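Local coordinates for protein pantothenate synthetase (Francisella tularensis subsp. tularensis, PDB 3N8H) that probably catalyses the ATP-dependent condensation of pantoate with beta-alanine to pantothenate, by way of a pantoyl-adenylate intermediate, at residues A[114-119]-A[126-131]; A[147-152]-A[158-163]. One frame throughout, in Å; residues are numbered along the deposited sequence.

How the contacts relate
Both contacts are buried, and they meet each other: Leu159, on the helix of contact 2, packs with its CD1 3.4 Å from CG of Phe128 in contact 1, and also touches Ile115 and Met131. Contact 1 joins the short helix 114-117 to the start of helix 127-142; contact 2 sets helix 154-166 against strand 146-150 of the parallel sheet. The centre of contact 1 lies about 14 Å, that of contact 2 about 9 Å, from the centre of the chain. The chemistry follows the place: an aromatic edge beside helical backbone in the first, branched aliphatic side chains in the second. Each also reaches a bound molecule, proline through His127 and adenosine monophosphate through Gly150 and Lys152.

Contact 1: residues A[114-119]-A[126-131]. With PRO (proline), chain C.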
ATOM      1  N   GLU A 114       2.178   6.334  16.007  1.00 47.75           N
ATOM      2  CA  GLU A 114       3.025   6.198  17.192  1.00 47.64           C
ATOM      3  C   GLU A 114       3.692   4.837  17.365  1.00 38.41           C
ATOM      4  O   GLU A 114       4.913   4.739  17.555  1.00 45.42           O
ATOM      5  CB  GLU A 114       2.239   6.563  18.447  1.00 57.18           C
ATOM      6  CG  GLU A 114       2.520   7.973  18.912  1.00 76.46           C
ATOM      7  CD  GLU A 114       3.969   8.158  19.338  1.00 85.61           C
ATOM      8  OE1 GLU A 114       4.753   8.748  18.558  1.00 86.79           O
ATOM      9  OE2 GLU A 114       4.322   7.707  20.453  1.00 85.55           O
ATOM     10  N   ILE A 115       2.893   3.790  17.293  1.00 37.10           N
ATOM     11  CA  ILE A 115       3.426   2.447  17.494  1.00 43.48           C
ATOM     12  C   ILE A 115       4.590   2.140  16.552  1.00 40.36           C
ATOM     13  O   ILE A 115       5.420   1.295  16.844  1.00 45.14           O
ATOM     14  CB  ILE A 115       2.337   1.373  17.349  1.00 46.91           C
ATOM     15  CG1 ILE A 115       2.834   0.039  17.914  1.00 52.23           C
ATOM     16  CG2 ILE A 115       1.914   1.226  15.886  1.00 47.42           C
ATOM     17  CD1 ILE A 115       3.366   0.134  19.332  1.00 49.81           C
ATOM     18  N   ALA A 116       4.661   2.833  15.425  1.00 38.15           N
ATOM     19  CA  ALA A 116       5.727   2.573  14.460  1.00 37.81           C
ATOM     20  C   ALA A 116       6.982   3.369  14.760  1.00 35.87           C
ATOM     21  O   ALA A 116       8.035   3.097  14.189  1.00 38.21           O
ATOM     22  CB  ALA A 116       5.257   2.878  13.059  1.00 35.31           C
ATOM     23  N   ASN A 117       6.847   4.361  15.646  1.00 36.65           N
ATOM     24  CA  ASN A 117       7.901   5.323  15.919  1.00 32.29           C
ATOM     25  C   ASN A 117       8.720   5.005  17.158  1.00 37.31           C
ATOM     26  O   ASN A 117       9.689   5.707  17.461  1.00 41.19           O
ATOM     27  CB  ASN A 117       7.306   6.720  16.106  1.00 36.86           C
ATOM     28  CG  ASN A 117       6.827   7.328  14.818  1.00 44.20           C
ATOM     29  OD1 ASN A 117       7.293   6.974  13.736  1.00 49.64           O
ATOM     30  ND2 ASN A 117       5.893   8.260  14.923  1.00 48.05           N
ATOM     31  N   ILE A 118       8.320   3.971  17.882  1.00 35.32           N
ATOM     32  CA  ILE A 118       9.000   3.592  19.120  1.00 36.39           C
ATOM     33  C   ILE A 118       9.594   2.194  19.029  1.00 38.02           C
ATOM     34  O   ILE A 118       9.349   1.466  18.054  1.00 38.17           O
ATOM     35  CB  ILE A 118       8.028   3.639  20.312  1.00 39.65           C
ATOM     36  CG1 ILE A 118       6.802   2.755  20.031  1.00 40.69           C
ATOM     37  CG2 ILE A 118       7.617   5.121  20.627  1.00 37.70           C
ATOM     38  CD1 ILE A 118       5.916   2.468  21.247  1.00 42.19           C
ATOM     39  N   LEU A 119      10.384   1.833  20.047  1.00 36.61           N
ATOM     40  CA  LEU A 119      10.915   0.488  20.176  1.00 34.59           C
ATOM     41  C   LEU A 119      11.519   0.017  18.864  1.00 31.83           C
ATOM     42  O   LEU A 119      12.438   0.643  18.337  1.00 34.46           O
ATOM     43  CB  LEU A 119       9.800  -0.458  20.645  1.00 35.30           C
ATOM     44  CG  LEU A 119       9.201  -0.036  21.999  1.00 43.28           C
ATOM     45  CD1 LEU A 119       7.883  -0.760  22.339  1.00 47.46           C
ATOM     46  CD2 LEU A 119      10.232  -0.216  23.113  1.00 36.75           C
ATOM     47  N   GLY A 126      13.121   2.198   8.941  1.00 38.88           N
ATOM     48  CA  GLY A 126      12.774   1.720   7.610  1.00 38.68           C
ATOM     49  C   GLY A 126      12.436   0.234   7.578  1.00 32.67           C
ATOM     50  O   GLY A 126      11.982  -0.294   6.550  1.00 35.40           O
ATOM     51  N   HIS A 127      12.625  -0.446   8.702  1.00 28.97           N
ATOM     52  CA  HIS A 127      12.216  -1.854   8.798  1.00 31.92           C
ATOM     53  C   HIS A 127      10.689  -2.037   8.609  1.00 36.73           C
ATOM     54  O   HIS A 127      10.263  -2.905   7.864  1.00 33.59           O
ATOM     55  CB  HIS A 127      12.639  -2.455  10.141  1.00 32.44           C
ATOM     56  CG  HIS A 127      11.998  -3.776  10.439  1.00 33.14           C
ATOM     57  ND1 HIS A 127      12.325  -4.934   9.762  1.00 32.86           N
ATOM     58  CD2 HIS A 127      11.040  -4.125  11.338  1.00 34.12           C
ATOM     59  CE1 HIS A 127      11.599  -5.938  10.228  1.00 36.29           C
ATOM     60  NE2 HIS A 127      10.805  -5.475  11.178  1.00 31.12           N
ATOM     61  N   PHE A 128       9.877  -1.222   9.283  1.00 25.80           N
ATOM     62  CA  PHE A 128       8.421  -1.454   9.294  1.00 32.07           C
ATOM     63  C   PHE A 128       7.816  -1.158   7.927  1.00 34.27           C
ATOM     64  O   PHE A 128       6.816  -1.778   7.528  1.00 39.08           O
ATOM     65  CB  PHE A 128       7.716  -0.632  10.408  1.00 32.73           C
ATOM     66  CG  PHE A 128       7.807  -1.256  11.798  1.00 35.27           C
ATOM     67  CD1 PHE A 128       7.874  -2.636  11.957  1.00 31.84           C
ATOM     68  CD2 PHE A 128       7.795  -0.457  12.938  1.00 36.99           C
ATOM     69  CE1 PHE A 128       7.942  -3.224  13.222  1.00 33.50           C
ATOM     70  CE2 PHE A 128       7.858  -1.033  14.204  1.00 43.27           C
ATOM     71  CZ  PHE A 128       7.937  -2.422  14.342  1.00 37.63           C
ATOM     72  N   SER A 129       8.430  -0.221   7.200  1.00 33.69           N
ATOM     73  CA  SER A 129       7.976   0.095   5.850  1.00 29.10           C
ATOM     74  C   SER A 129       8.206  -1.126   4.955  1.00 32.50           C
ATOM     75  O   SER A 129       7.320  -1.529   4.208  1.00 31.08           O
ATOM     76  CB  SER A 129       8.680   1.339   5.301  1.00 37.51           C
ATOM     77  OG  SER A 129       8.376   1.558   3.933  1.00 36.98           O
ATOM     78  N   GLY A 130       9.388  -1.729   5.052  1.00 29.91           N
ATOM     79  CA  GLY A 130       9.692  -2.921   4.274  1.00 34.38           C
ATOM     80  C   GLY A 130       8.750  -4.083   4.542  1.00 31.82           C
ATOM     81  O   GLY A 130       8.298  -4.761   3.611  1.00 32.90           O
HETATM   82  N   MSE A 131       8.472  -4.299   5.823  1.00 26.78           N
HETATM   83  CA  MSE A 131       7.665  -5.402   6.340  1.00 32.43           C
HETATM   84  C   MSE A 131       6.215  -5.276   5.865  1.00 25.84           C
HETATM   85  O   MSE A 131       5.626  -6.221   5.335  1.00 28.40           O
HETATM   86  CB  MSE A 131       7.707  -5.343   7.877  1.00 32.75           C
HETATM   87  CG  MSE A 131       7.000  -6.429   8.616  1.00 28.42           C
HETATM   88 SE   MSE A 131       5.062  -6.086   8.759  0.71 39.41          SE
HETATM   89  CE  MSE A 131       5.204  -4.657  10.148  1.00 27.17           C
TER
HETATM   90  N   PRO C 271      11.545 -11.119  11.743  1.00 51.27           N
HETATM   91  CA  PRO C 271      11.515 -10.050  10.749  1.00 45.52           C
HETATM   92  C   PRO C 271      12.910  -9.446  10.576  1.00 41.94           C
HETATM   93  O   PRO C 271      13.813  -9.774  11.356  1.00 37.97           O
HETATM   94  CB  PRO C 271      10.561  -9.031  11.375  1.00 46.90           C
HETATM   95  CG  PRO C 271       9.624  -9.865  12.185  1.00 56.84           C
HETATM   96  CD  PRO C 271      10.442 -11.016  12.714  1.00 48.68           C
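Beside the pocket that holds a bound proline, the first turn of helix 127-142 meets the short helical turn 114-117, and Phe128 and Ala116 carry the meeting. Phe128 presents the edge of its ring: CD2 lies 3.8 Å from the backbone O of Ala116, which sits near the ring plane, and 4.2 Å from the Ala116 CB. The ring gets there because CG stands anti to the carbonyl carbon and beside the backbone N (chi1 -81°), which carries it out from the helix toward 114-117. Alanine suits its place, since a single methyl lets the aromatic edge come close to the backbone of the turn. The O of Ile115 is a more distant neighbour, 4.3 Å from Phe128 CE2. The side-chain amide of Gln155 gives hydrogen bonds to this O and to the O of Ile118. Pro111 of strand 107-111 touches both Ala116 and Phe128.

One residue earlier, His127 serves the pocket. With CG anti to the backbone N (chi1 167°), its ring meets the proline at the edge, CE1 lying 3.5 Å from CB of that ligand. Its ND1 is hydrogen-bonded to the backbone O of Gln63, which restrains rotation of the ring.

No hydrogen bond crosses between 114-119 and 126-131. Their direct contact is mainly dispersion, perhaps with a small attraction between the carbonyl oxygen and the ring edge, and Gln155 and Pro111 help to hold the turn in place. The imidazole of the preceding residue, steadied through ND1, meets the ligand by van der Waals contact.

Contact 2: residues A[147-152]-A[158-163]; sequences LYLGEK and MLIKQL. With AMP (adenosine monophosphate), chain D.
Ile160 meets Leu149 and Leu147 in the first shell of this contact, where helix 154-166 lies against strand 146-150. Leu149 and Ile160 reach toward each other tip to tip, CD1 to CD1 at 3.7 Å. Leu147 instead crosses Ile160 at about a right angle and brings its CD2 to 3.7 Å from CG2 of the isoleucine. Two branches of one side chain therefore engage two leucines: CG1, beside the backbone N (chi1 -70°), carries CD1 to Leu149, while CG2 serves both. Beta-branched isoleucine suits this place because its two branches part at CB, close to the helix backbone; the alternation of the strand turns residues 147 and 149 to the same face.

Further out, Met131 of helix 127-142 packs on Ile160, and Phe28 and Pro30 of strand 26-31 touch Leu147. Backbone hydrogen bonds between Leu147 and Leu149 and strand 172-176 fix the strand in the sheet. Helix 154-166 links these two parallel strands as the helix of a beta-alpha-beta unit.

The nucleotide lies where strand 146-150 ends, as expected of the Rossmann-like fold of the HUP clan. Gly150 N gives a fairly straight hydrogen bond to O3' of adenosine monophosphate, 2.9 Å long with an angle of 162° at the hydrogen, and a weak, bent one to O2' at 3.3 Å. With no side chain, Gly150 lets adenine N3 lie close against its backbone. Lys152 bends at chi3 (89°); its NZ lies 3.1 Å from AMP N7 and is hydrogen-bonded to Leu187 O and Ser188 OG, which position it.

The contact thus divides its chemistry along the strand: branched aliphatic groups bury the helix side, while the peptide N-H of Gly150 at the strand's end is spent on the ribose.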
ATOM      1  N   LEU A 147      -4.696 -15.608   8.884  1.00 31.40           N
ATOM      2  CA  LEU A 147      -3.272 -15.262   8.945  1.00 32.56           C
ATOM      3  C   LEU A 147      -2.733 -15.531  10.351  1.00 38.06           C
ATOM      4  O   LEU A 147      -3.304 -15.062  11.325  1.00 35.46           O
ATOM      5  CB  LEU A 147      -3.059 -13.774   8.612  1.00 30.84           C
ATOM      6  CG  LEU A 147      -1.608 -13.261   8.641  1.00 31.61           C
ATOM      7  CD1 LEU A 147      -0.740 -14.040   7.666  1.00 32.25           C
ATOM      8  CD2 LEU A 147      -1.519 -11.715   8.367  1.00 35.85           C
ATOM      9  N   TYR A 148      -1.617 -16.253  10.443  1.00 32.71           N
ATOM     10  CA  TYR A 148      -1.030 -16.629  11.745  1.00 30.26           C
ATOM     11  C   TYR A 148       0.282 -15.876  11.987  1.00 32.63           C
ATOM     12  O   TYR A 148       1.189 -15.913  11.152  1.00 30.27           O
ATOM     13  CB  TYR A 148      -0.857 -18.175  11.839  1.00 33.26           C
ATOM     14  CG  TYR A 148      -2.215 -18.839  11.720  1.00 32.41           C
ATOM     15  CD1 TYR A 148      -2.943 -19.176  12.844  1.00 30.90           C
ATOM     16  CD2 TYR A 148      -2.804 -19.008  10.490  1.00 33.88           C
ATOM     17  CE1 TYR A 148      -4.227 -19.708  12.745  1.00 33.70           C
ATOM     18  CE2 TYR A 148      -4.071 -19.542  10.376  1.00 36.45           C
ATOM     19  CZ  TYR A 148      -4.783 -19.884  11.497  1.00 35.44           C
ATOM     20  OH  TYR A 148      -6.053 -20.425  11.343  1.00 38.14           O
ATOM     21  N   LEU A 149       0.335 -15.162  13.119  1.00 31.11           N
ATOM     22  CA  LEU A 149       1.448 -14.298  13.484  1.00 32.98           C
ATOM     23  C   LEU A 149       1.865 -14.595  14.921  1.00 37.71           C
ATOM     24  O   LEU A 149       1.020 -14.930  15.760  1.00 32.91           O
ATOM     25  CB  LEU A 149       1.048 -12.811  13.376  1.00 28.02           C
ATOM     26  CG  LEU A 149       0.601 -12.210  12.034  1.00 28.21           C
ATOM     27  CD1 LEU A 149       0.219 -10.748  12.216  1.00 38.41           C
ATOM     28  CD2 LEU A 149       1.709 -12.347  10.981  1.00 29.39           C
ATOM     29  N   GLY A 150       3.162 -14.463  15.209  1.00 27.51           N
ATOM     30  CA  GLY A 150       3.661 -14.678  16.552  1.00 20.52           C
ATOM     31  C   GLY A 150       3.589 -13.390  17.379  1.00 31.87           C
ATOM     32  O   GLY A 150       3.899 -12.292  16.906  1.00 29.15           O
ATOM     33  N   GLU A 151       3.162 -13.527  18.626  1.00 38.17           N
ATOM     34  CA  GLU A 151       3.131 -12.406  19.561  1.00 41.72           C
ATOM     35  C   GLU A 151       4.522 -11.774  19.796  1.00 38.01           C
ATOM     36  O   GLU A 151       4.647 -10.585  20.147  1.00 35.61           O
ATOM     37  CB  GLU A 151       2.545 -12.899  20.882  1.00 49.40           C
ATOM     38  CG  GLU A 151       2.511 -11.869  21.976  1.00 46.61           C
ATOM     39  CD  GLU A 151       2.086 -12.479  23.284  1.00 51.99           C
ATOM     40  OE1 GLU A 151       2.968 -12.766  24.121  1.00 53.78           O
ATOM     41  OE2 GLU A 151       0.868 -12.688  23.460  1.00 53.40           O
ATOM     42  N   LYS A 152       5.571 -12.559  19.604  1.00 35.38           N
ATOM     43  CA  LYS A 152       6.923 -12.055  19.861  1.00 35.93           C
ATOM     44  C   LYS A 152       7.225 -10.765  19.108  1.00 37.57           C
ATOM     45  O   LYS A 152       7.921  -9.887  19.615  1.00 34.83           O
ATOM     46  CB  LYS A 152       7.967 -13.099  19.482  1.00 33.53           C
ATOM     47  CG  LYS A 152       9.347 -12.762  20.035  1.00 39.25           C
ATOM     48  CD  LYS A 152      10.394 -13.712  19.522  1.00 43.47           C
ATOM     49  CE  LYS A 152      10.962 -13.209  18.237  1.00 47.72           C
ATOM     50  NZ  LYS A 152      11.553 -14.339  17.480  1.00 49.58           N
HETATM   51  N   MSE A 158       0.391  -5.552  15.531  1.00 25.68           N
HETATM   52  CA  MSE A 158      -0.468  -4.363  15.576  1.00 26.11           C
HETATM   53  C   MSE A 158      -0.492  -3.665  14.226  1.00 29.88           C
HETATM   54  O   MSE A 158      -1.544  -3.273  13.730  1.00 31.36           O
HETATM   55  CB  MSE A 158       0.024  -3.387  16.649  1.00 31.13           C
HETATM   56  CG  MSE A 158       0.037  -3.953  18.059  1.00 38.82           C
HETATM   57 SE   MSE A 158       0.573  -2.616  19.395  0.51 50.60          SE
HETATM   58  CE  MSE A 158      -0.751  -1.219  19.035  1.00 48.10           C
ATOM     59  N   LEU A 159       0.679  -3.523  13.630  1.00 30.04           N
ATOM     60  CA  LEU A 159       0.800  -2.898  12.331  1.00 31.38           C
ATOM     61  C   LEU A 159       0.085  -3.716  11.250  1.00 29.84           C
ATOM     62  O   LEU A 159      -0.583  -3.161  10.372  1.00 29.11           O
ATOM     63  CB  LEU A 159       2.286  -2.713  11.974  1.00 29.04           C
ATOM     64  CG  LEU A 159       3.034  -1.660  12.764  1.00 36.56           C
ATOM     65  CD1 LEU A 159       4.498  -1.609  12.340  1.00 35.21           C
ATOM     66  CD2 LEU A 159       2.336  -0.302  12.558  1.00 33.05           C
ATOM     67  N   ILE A 160       0.200  -5.041  11.312  1.00 25.67           N
ATOM     68  CA  ILE A 160      -0.454  -5.837  10.288  1.00 31.00           C
ATOM     69  C   ILE A 160      -1.988  -5.778  10.471  1.00 39.28           C
ATOM     70  O   ILE A 160      -2.738  -5.825   9.496  1.00 36.63           O
ATOM     71  CB  ILE A 160       0.103  -7.295  10.243  1.00 29.58           C
ATOM     72  CG1 ILE A 160       1.538  -7.302   9.688  1.00 30.08           C
ATOM     73  CG2 ILE A 160      -0.805  -8.224   9.411  1.00 27.66           C
ATOM     74  CD1 ILE A 160       2.189  -8.698   9.776  1.00 30.00           C
ATOM     75  N   LYS A 161      -2.452  -5.642  11.711  1.00 30.08           N
ATOM     76  CA  LYS A 161      -3.903  -5.552  11.946  1.00 34.70           C
ATOM     77  C   LYS A 161      -4.389  -4.244  11.348  1.00 34.22           C
ATOM     78  O   LYS A 161      -5.477  -4.181  10.770  1.00 36.36           O
ATOM     79  CB  LYS A 161      -4.262  -5.646  13.440  1.00 32.20           C
ATOM     80  CG  LYS A 161      -4.026  -7.021  14.088  1.00 37.93           C
ATOM     81  CD  LYS A 161      -4.331  -6.991  15.600  1.00 37.63           C
ATOM     82  CE  LYS A 161      -4.499  -8.400  16.197  1.00 36.36           C
ATOM     83  NZ  LYS A 161      -4.656  -8.341  17.708  1.00 41.54           N
ATOM     84  N   GLN A 162      -3.561  -3.201  11.447  1.00 34.92           N
ATOM     85  CA  GLN A 162      -3.954  -1.896  10.900  1.00 29.65           C
ATOM     86  C   GLN A 162      -3.954  -1.952   9.358  1.00 28.74           C
ATOM     87  O   GLN A 162      -4.871  -1.451   8.714  1.00 34.80           O
ATOM     88  CB  GLN A 162      -3.032  -0.786  11.402  1.00 34.99           C
ATOM     89  CG  GLN A 162      -3.458   0.606  10.955  1.00 36.37           C
ATOM     90  CD  GLN A 162      -4.744   1.055  11.621  1.00 42.07           C
ATOM     91  OE1 GLN A 162      -4.894   0.926  12.833  1.00 43.27           O
ATOM     92  NE2 GLN A 162      -5.676   1.583  10.833  1.00 37.27           N
ATOM     93  N   LEU A 163      -2.938  -2.597   8.796  1.00 37.53           N
ATOM     94  CA  LEU A 163      -2.848  -2.839   7.348  1.00 32.91           C
ATOM     95  C   LEU A 163      -4.070  -3.558   6.776  1.00 29.95           C
ATOM     96  O   LEU A 163      -4.579  -3.204   5.717  1.00 32.11           O
ATOM     97  CB  LEU A 163      -1.625  -3.680   7.055  1.00 28.93           C
ATOM     98  CG  LEU A 163      -1.348  -3.941   5.581  1.00 38.98           C
ATOM     99  CD1 LEU A 163      -0.689  -2.716   4.927  1.00 34.13           C
ATOM    100  CD2 LEU A 163      -0.513  -5.242   5.379  1.00 25.83           C
TER
HETATM  101  P   AMP D 270      10.263 -14.565  11.003  1.00 34.80           P
HETATM  102  O1P AMP D 270      10.500 -15.787  10.119  1.00 34.28           O
HETATM  103  O2P AMP D 270      11.175 -14.408  12.181  1.00 33.22           O
HETATM  104  O3P AMP D 270      10.095 -13.309  10.229  1.00 44.16           O
HETATM  105  O5' AMP D 270       8.876 -14.941  11.754  1.00 28.96           O
HETATM  106  C5' AMP D 270       7.744 -15.468  11.059  1.00 31.25           C
HETATM  107  C4' AMP D 270       6.559 -15.556  11.989  1.00 32.67           C
HETATM  108  O4' AMP D 270       6.887 -16.464  13.088  1.00 29.73           O
HETATM  109  C3' AMP D 270       6.154 -14.215  12.627  1.00 28.33           C
HETATM  110  O3' AMP D 270       4.729 -14.176  12.811  1.00 29.21           O
HETATM  111  C2' AMP D 270       6.846 -14.287  13.983  1.00 24.27           C
HETATM  112  O2' AMP D 270       6.315 -13.450  14.998  1.00 35.35           O
HETATM  113  C1' AMP D 270       6.701 -15.771  14.313  1.00 24.13           C
HETATM  114  N9  AMP D 270       7.656 -16.214  15.336  1.00 32.74           N
HETATM  115  C8  AMP D 270       8.993 -16.006  15.317  1.00 29.70           C
HETATM  116  N7  AMP D 270       9.569 -16.516  16.441  1.00 31.01           N
HETATM  117  C5  AMP D 270       8.578 -17.035  17.209  1.00 24.77           C
HETATM  118  C6  AMP D 270       8.503 -17.720  18.517  1.00 25.02           C
HETATM  119  N6  AMP D 270       9.627 -17.921  19.224  1.00 25.62           N
HETATM  120  N1  AMP D 270       7.304 -18.120  18.977  1.00 28.68           N
HETATM  121  C2  AMP D 270       6.184 -17.878  18.255  1.00 30.06           C
HETATM  122  N3  AMP D 270       6.173 -17.267  17.051  1.00 35.69           N
HETATM  123  C4  AMP D 270       7.325 -16.830  16.478  1.00 28.48           C